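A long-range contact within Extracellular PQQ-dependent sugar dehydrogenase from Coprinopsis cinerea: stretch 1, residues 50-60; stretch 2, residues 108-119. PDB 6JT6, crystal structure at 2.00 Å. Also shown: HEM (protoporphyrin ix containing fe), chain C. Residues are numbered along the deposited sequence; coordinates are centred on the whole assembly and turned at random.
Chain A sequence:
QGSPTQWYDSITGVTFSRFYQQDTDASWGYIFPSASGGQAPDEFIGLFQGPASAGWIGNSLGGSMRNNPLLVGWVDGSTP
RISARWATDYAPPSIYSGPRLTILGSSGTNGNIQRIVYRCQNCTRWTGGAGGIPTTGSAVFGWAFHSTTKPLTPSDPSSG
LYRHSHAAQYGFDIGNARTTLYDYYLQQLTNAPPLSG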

# COMPACT_ATOMS: atom_id res chain seq x y z
N GLY A 50 -7.07 -2.22 -7.76
CA GLY A 50 -8.16 -1.46 -8.31
C GLY A 50 -8.44 -1.84 -9.74
O GLY A 50 -7.81 -2.77 -10.25
N PRO A 51 -9.38 -1.12 -10.38
CA PRO A 51 -9.70 -1.28 -11.80
C PRO A 51 -8.42 -1.19 -12.61
O PRO A 51 -7.58 -0.36 -12.31
CB PRO A 51 -10.62 -0.06 -12.10
CG PRO A 51 -11.22 0.24 -10.77
CD PRO A 51 -10.07 0.06 -9.80
N ALA A 52 -8.27 -2.04 -13.63
CA ALA A 52 -7.06 -2.03 -14.46
C ALA A 52 -6.84 -0.71 -15.19
O ALA A 52 -5.73 -0.40 -15.62
CB ALA A 52 -7.11 -3.17 -15.46
N SER A 53 -7.90 0.05 -15.37
CA SER A 53 -7.80 1.32 -16.08
C SER A 53 -7.37 2.49 -15.20
O SER A 53 -7.13 3.59 -15.73
CB SER A 53 -9.13 1.62 -16.77
OG SER A 53 -10.19 1.79 -15.82
N ALA A 54 -7.31 2.28 -13.88
CA ALA A 54 -6.92 3.33 -12.93
C ALA A 54 -5.52 3.82 -13.21
O ALA A 54 -4.67 3.07 -13.68
CB ALA A 54 -7.02 2.84 -11.48
N GLY A 55 -5.22 5.07 -12.85
CA GLY A 55 -3.88 5.61 -13.11
C GLY A 55 -2.84 5.22 -12.07
O GLY A 55 -1.78 4.67 -12.40
N TRP A 56 -3.16 5.49 -10.80
CA TRP A 56 -2.31 5.05 -9.69
C TRP A 56 -3.12 4.94 -8.40
O TRP A 56 -4.24 5.45 -8.30
CB TRP A 56 -1.09 5.98 -9.52
CG TRP A 56 -1.37 7.45 -9.26
CD1 TRP A 56 -1.30 8.47 -10.17
CD2 TRP A 56 -1.71 8.05 -8.00
NE1 TRP A 56 -1.59 9.68 -9.55
CE2 TRP A 56 -1.83 9.45 -8.21
CE3 TRP A 56 -1.93 7.53 -6.69
CZ2 TRP A 56 -2.12 10.35 -7.17
CZ3 TRP A 56 -2.23 8.43 -5.65
CH2 TRP A 56 -2.32 9.82 -5.90
N ILE A 57 -2.55 4.23 -7.42
CA ILE A 57 -3.21 3.94 -6.15
C ILE A 57 -2.14 4.13 -5.07
O ILE A 57 -1.02 3.62 -5.20
CB ILE A 57 -3.72 2.49 -6.11
CG1 ILE A 57 -4.51 2.13 -7.37
CG2 ILE A 57 -4.51 2.22 -4.78
CD1 ILE A 57 -4.81 0.63 -7.53
N GLY A 58 -2.49 4.85 -4.02
CA GLY A 58 -1.55 5.22 -2.98
C GLY A 58 -2.13 5.37 -1.59
O GLY A 58 -3.34 5.26 -1.37
N ASN A 59 -1.23 5.55 -0.62
CA ASN A 59 -1.67 5.72 0.76
C ASN A 59 -0.89 6.83 1.45
O ASN A 59 0.01 7.41 0.87
CB ASN A 59 -1.60 4.39 1.56
CG ASN A 59 -0.20 3.79 1.61
OD1 ASN A 59 0.79 4.47 1.43
ND2 ASN A 59 -0.13 2.49 1.88
N SER A 60 -1.29 7.11 2.68
CA SER A 60 -0.46 7.83 3.63
C SER A 60 -0.44 6.96 4.87
O SER A 60 -1.50 6.52 5.35
CB SER A 60 -1.06 9.19 3.95
OG SER A 60 -0.36 9.72 5.07
N GLY A 108 0.60 -6.83 -10.90
CA GLY A 108 0.50 -6.57 -12.35
C GLY A 108 -0.95 -6.37 -12.72
O GLY A 108 -1.72 -5.83 -11.92
N THR A 109 -1.33 -6.80 -13.93
CA THR A 109 -2.70 -6.67 -14.38
C THR A 109 -3.22 -7.91 -15.08
O THR A 109 -2.45 -8.61 -15.74
CB THR A 109 -2.92 -5.37 -15.22
OG1 THR A 109 -4.32 -5.22 -15.53
CG2 THR A 109 -2.09 -5.38 -16.49
N ASN A 110 -4.50 -8.20 -14.89
CA ASN A 110 -5.17 -9.28 -15.66
C ASN A 110 -6.10 -8.66 -16.72
O ASN A 110 -6.87 -9.38 -17.36
CB ASN A 110 -5.92 -10.26 -14.74
CG ASN A 110 -7.02 -9.59 -13.91
OD1 ASN A 110 -7.38 -8.43 -14.12
ND2 ASN A 110 -7.52 -10.33 -12.90
N GLY A 111 -6.00 -7.34 -16.88
CA GLY A 111 -6.87 -6.60 -17.78
C GLY A 111 -8.21 -6.19 -17.18
O GLY A 111 -8.91 -5.38 -17.76
N ASN A 112 -8.56 -6.76 -16.03
CA ASN A 112 -9.76 -6.39 -15.28
C ASN A 112 -9.36 -5.57 -14.03
O ASN A 112 -9.94 -4.53 -13.76
CB ASN A 112 -10.57 -7.63 -14.90
CG ASN A 112 -11.21 -8.32 -16.12
OD1 ASN A 112 -11.38 -7.72 -17.18
ND2 ASN A 112 -11.57 -9.60 -15.96
N ILE A 113 -8.38 -6.08 -13.28
CA ILE A 113 -7.82 -5.39 -12.13
C ILE A 113 -6.35 -5.11 -12.34
O ILE A 113 -5.70 -5.75 -13.17
CB ILE A 113 -8.06 -6.16 -10.79
CG1 ILE A 113 -7.46 -7.58 -10.79
CG2 ILE A 113 -9.55 -6.20 -10.48
CD1 ILE A 113 -7.17 -8.16 -9.42
N GLN A 114 -5.84 -4.11 -11.62
CA GLN A 114 -4.40 -4.03 -11.34
C GLN A 114 -4.13 -4.29 -9.84
O GLN A 114 -4.95 -3.93 -8.97
CB GLN A 114 -3.80 -2.70 -11.79
CG GLN A 114 -4.37 -1.48 -11.08
CD GLN A 114 -3.79 -0.21 -11.62
OE1 GLN A 114 -2.66 0.16 -11.29
NE2 GLN A 114 -4.57 0.49 -12.47
N ARG A 115 -2.99 -4.90 -9.55
CA ARG A 115 -2.59 -5.17 -8.17
C ARG A 115 -1.15 -4.79 -7.94
O ARG A 115 -0.28 -5.08 -8.79
CB ARG A 115 -2.74 -6.65 -7.88
CG ARG A 115 -4.05 -7.03 -7.27
CD ARG A 115 -4.12 -8.54 -7.27
NE ARG A 115 -3.34 -9.26 -6.25
CZ ARG A 115 -3.87 -9.78 -5.13
NH1 ARG A 115 -5.16 -9.57 -4.84
NH2 ARG A 115 -3.14 -10.50 -4.31
N ILE A 116 -0.88 -4.12 -6.81
CA ILE A 116 0.54 -3.93 -6.43
C ILE A 116 0.67 -4.44 -5.01
O ILE A 116 0.14 -3.81 -4.07
CB ILE A 116 1.07 -2.46 -6.56
CG1 ILE A 116 0.82 -1.87 -7.94
CG2 ILE A 116 2.58 -2.40 -6.27
CD1 ILE A 116 -0.44 -1.05 -8.00
N VAL A 117 1.38 -5.55 -4.85
CA VAL A 117 1.53 -6.16 -3.54
C VAL A 117 2.98 -5.88 -3.14
O VAL A 117 3.91 -6.09 -3.92
CB VAL A 117 1.30 -7.69 -3.60
CG1 VAL A 117 1.33 -8.31 -2.19
CG2 VAL A 117 0.01 -8.01 -4.35
N TYR A 118 3.18 -5.40 -1.92
CA TYR A 118 4.51 -4.92 -1.59
C TYR A 118 4.88 -5.21 -0.14
O TYR A 118 4.00 -5.35 0.73
CB TYR A 118 4.64 -3.40 -1.92
CG TYR A 118 3.68 -2.54 -1.12
CD1 TYR A 118 4.05 -2.04 0.15
CD2 TYR A 118 2.40 -2.22 -1.62
CE1 TYR A 118 3.16 -1.28 0.89
CE2 TYR A 118 1.51 -1.43 -0.89
CZ TYR A 118 1.89 -0.98 0.37
OH TYR A 118 1.03 -0.18 1.13
N ARG A 119 6.18 -5.36 0.08
CA ARG A 119 6.76 -5.34 1.40
C ARG A 119 7.34 -3.96 1.67
O ARG A 119 8.03 -3.41 0.84
CB ARG A 119 7.84 -6.42 1.51
CG ARG A 119 8.35 -6.68 2.94
CD ARG A 119 9.71 -7.40 2.86
NE ARG A 119 10.13 -7.92 4.15
CZ ARG A 119 11.26 -8.58 4.34
NH1 ARG A 119 12.07 -8.79 3.30
NH2 ARG A 119 11.58 -9.02 5.55
CHA HEM C . -5.40 15.20 0.25
CHB HEM C . -2.99 17.73 -3.14
CHC HEM C . -0.55 13.75 -4.42
CHD HEM C . -2.35 11.49 -0.45
C1A HEM C . -5.00 16.22 -0.60
C2A HEM C . -5.60 17.50 -0.66
C3A HEM C . -4.92 18.20 -1.63
C4A HEM C . -3.90 17.36 -2.16
CMA HEM C . -5.19 19.63 -2.08
CAA HEM C . -6.77 18.00 0.17
CBA HEM C . -8.09 17.27 -0.10
CGA HEM C . -8.49 17.20 -1.55
O1A HEM C . -8.51 16.12 -2.19
O2A HEM C . -8.83 18.26 -2.14
C1B HEM C . -2.13 16.86 -3.80
C2B HEM C . -1.35 17.25 -4.95
C3B HEM C . -0.68 16.11 -5.34
C4B HEM C . -1.07 15.04 -4.40
CMB HEM C . -1.32 18.65 -5.59
CAB HEM C . 0.28 15.88 -6.46
CBB HEM C . 0.20 16.47 -7.64
C1C HEM C . -0.76 12.79 -3.39
C2C HEM C . -0.15 11.51 -3.34
C3C HEM C . -0.65 10.85 -2.21
C4C HEM C . -1.60 11.74 -1.58
CMC HEM C . 0.88 11.03 -4.34
CAC HEM C . -0.26 9.50 -1.73
CBC HEM C . 0.03 8.50 -2.59
C1D HEM C . -3.39 12.32 -0.02
C2D HEM C . -4.26 11.96 1.12
C3D HEM C . -5.09 12.99 1.33
C4D HEM C . -4.71 13.99 0.32
CMD HEM C . -4.27 10.68 1.91
CAD HEM C . -6.23 13.06 2.35
CBD HEM C . -5.80 13.44 3.76
CGD HEM C . -5.46 14.91 3.78
O1D HEM C . -4.31 15.34 4.06
O2D HEM C . -6.35 15.71 3.47
NA HEM C . -3.97 16.14 -1.55
NB HEM C . -1.94 15.57 -3.52
NC HEM C . -1.65 12.89 -2.35
ND HEM C . -3.67 13.58 -0.45
FE HEM C . -2.83 14.55 -1.91
O HOH W 1 -1.81 2.00 -13.09

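Two stretches of one chain, at least 57 residues apart in sequence wherever they touch, are joined by a short antiparallel β pairing that a single buried glutamine, Gln114, extends into the neighbouring turn, with looser side-chain packing beyond it. The pairing centres on Gly50 and Gln114, a hydrogen-bonded antiparallel pair with CA atoms 5.5 Å apart. Gly50 N donates to Gln114 O at 3.0 Å, and Gln114 N returns a bond to Gly50 O at 2.7 Å, so the two residues close a small ring of backbone bonds. Pro51 and Ile113 form the next, non-hydrogen-bonded pair. The CA atoms of Pro51 and Ile113 come within 4.5 Å while their side chains diverge. The approach is close enough for Ile113 CA to lie 3.2 Å from Gly50 O in a CA-H...O contact. One residue further on, Ala52 N donates to Asn112 O at 3.0 Å, carrying the backbone bonding past the end of the strand at Pro51.

There the first stretch folds into a type I turn from Pro51 to Ala54, closed by a 3.1 Å bond from Ala54 N to Pro51 O. The Gln114 side chain reaches over to this turn, and its amide nitrogen serves two backbone carbonyls: NE2 donates to Pro51 O at 3.1 Å and to Ala54 O at 2.9 Å. Pro51 O thus accepts from both the turn and the glutamine. The other end of the amide is met by water: water 1 lies 2.7 Å from Gln114 OE1 and 2.8 Å from Gly55 O, within hydrogen-bonding reach of both, and so links the glutamine to the residue just after the turn. Gln114 is the residue most covered by the opposing stretch, and its aliphatic part also packs, with Gln114 CG 4.2 Å from Ile57 CD1.

Ala52 is the most covered residue of the first stretch. Its methyl packs against polar and backbone atoms of the connection around Thr109 and Gly111, with Ala52 CB 3.5 Å from Thr109 OG1 and 3.6 Å from Gly111 C. The loop and its flanking strand ends are braced from within: Thr109 OG1 accepts from Gly111 N at 3.0 Å and donates to Ile113 O at 2.8 Å, while Asn110 OD1 accepts from Asn112 N at 2.8 Å and from Ile113 N at 2.7 Å. These bonds tie together the backbone that presents Asn112 O to Ala52.

Beyond the turn the strands no longer pair; the CA atoms of Ile57 and Ile116 are 8.7 Å apart, and side chains, rather than backbone, reach across the gap. Ile57, Asn59, Ile116 and Tyr118 all point toward the opposite stretch. At the far end Asn59 ND2 donates a weak bond to Tyr118 OH, at 3.0 Å but with an angle of 120°. Trp56 points away from this contact and approaches the heme, with Trp56 CH2 3.8 Å from HEM C2C.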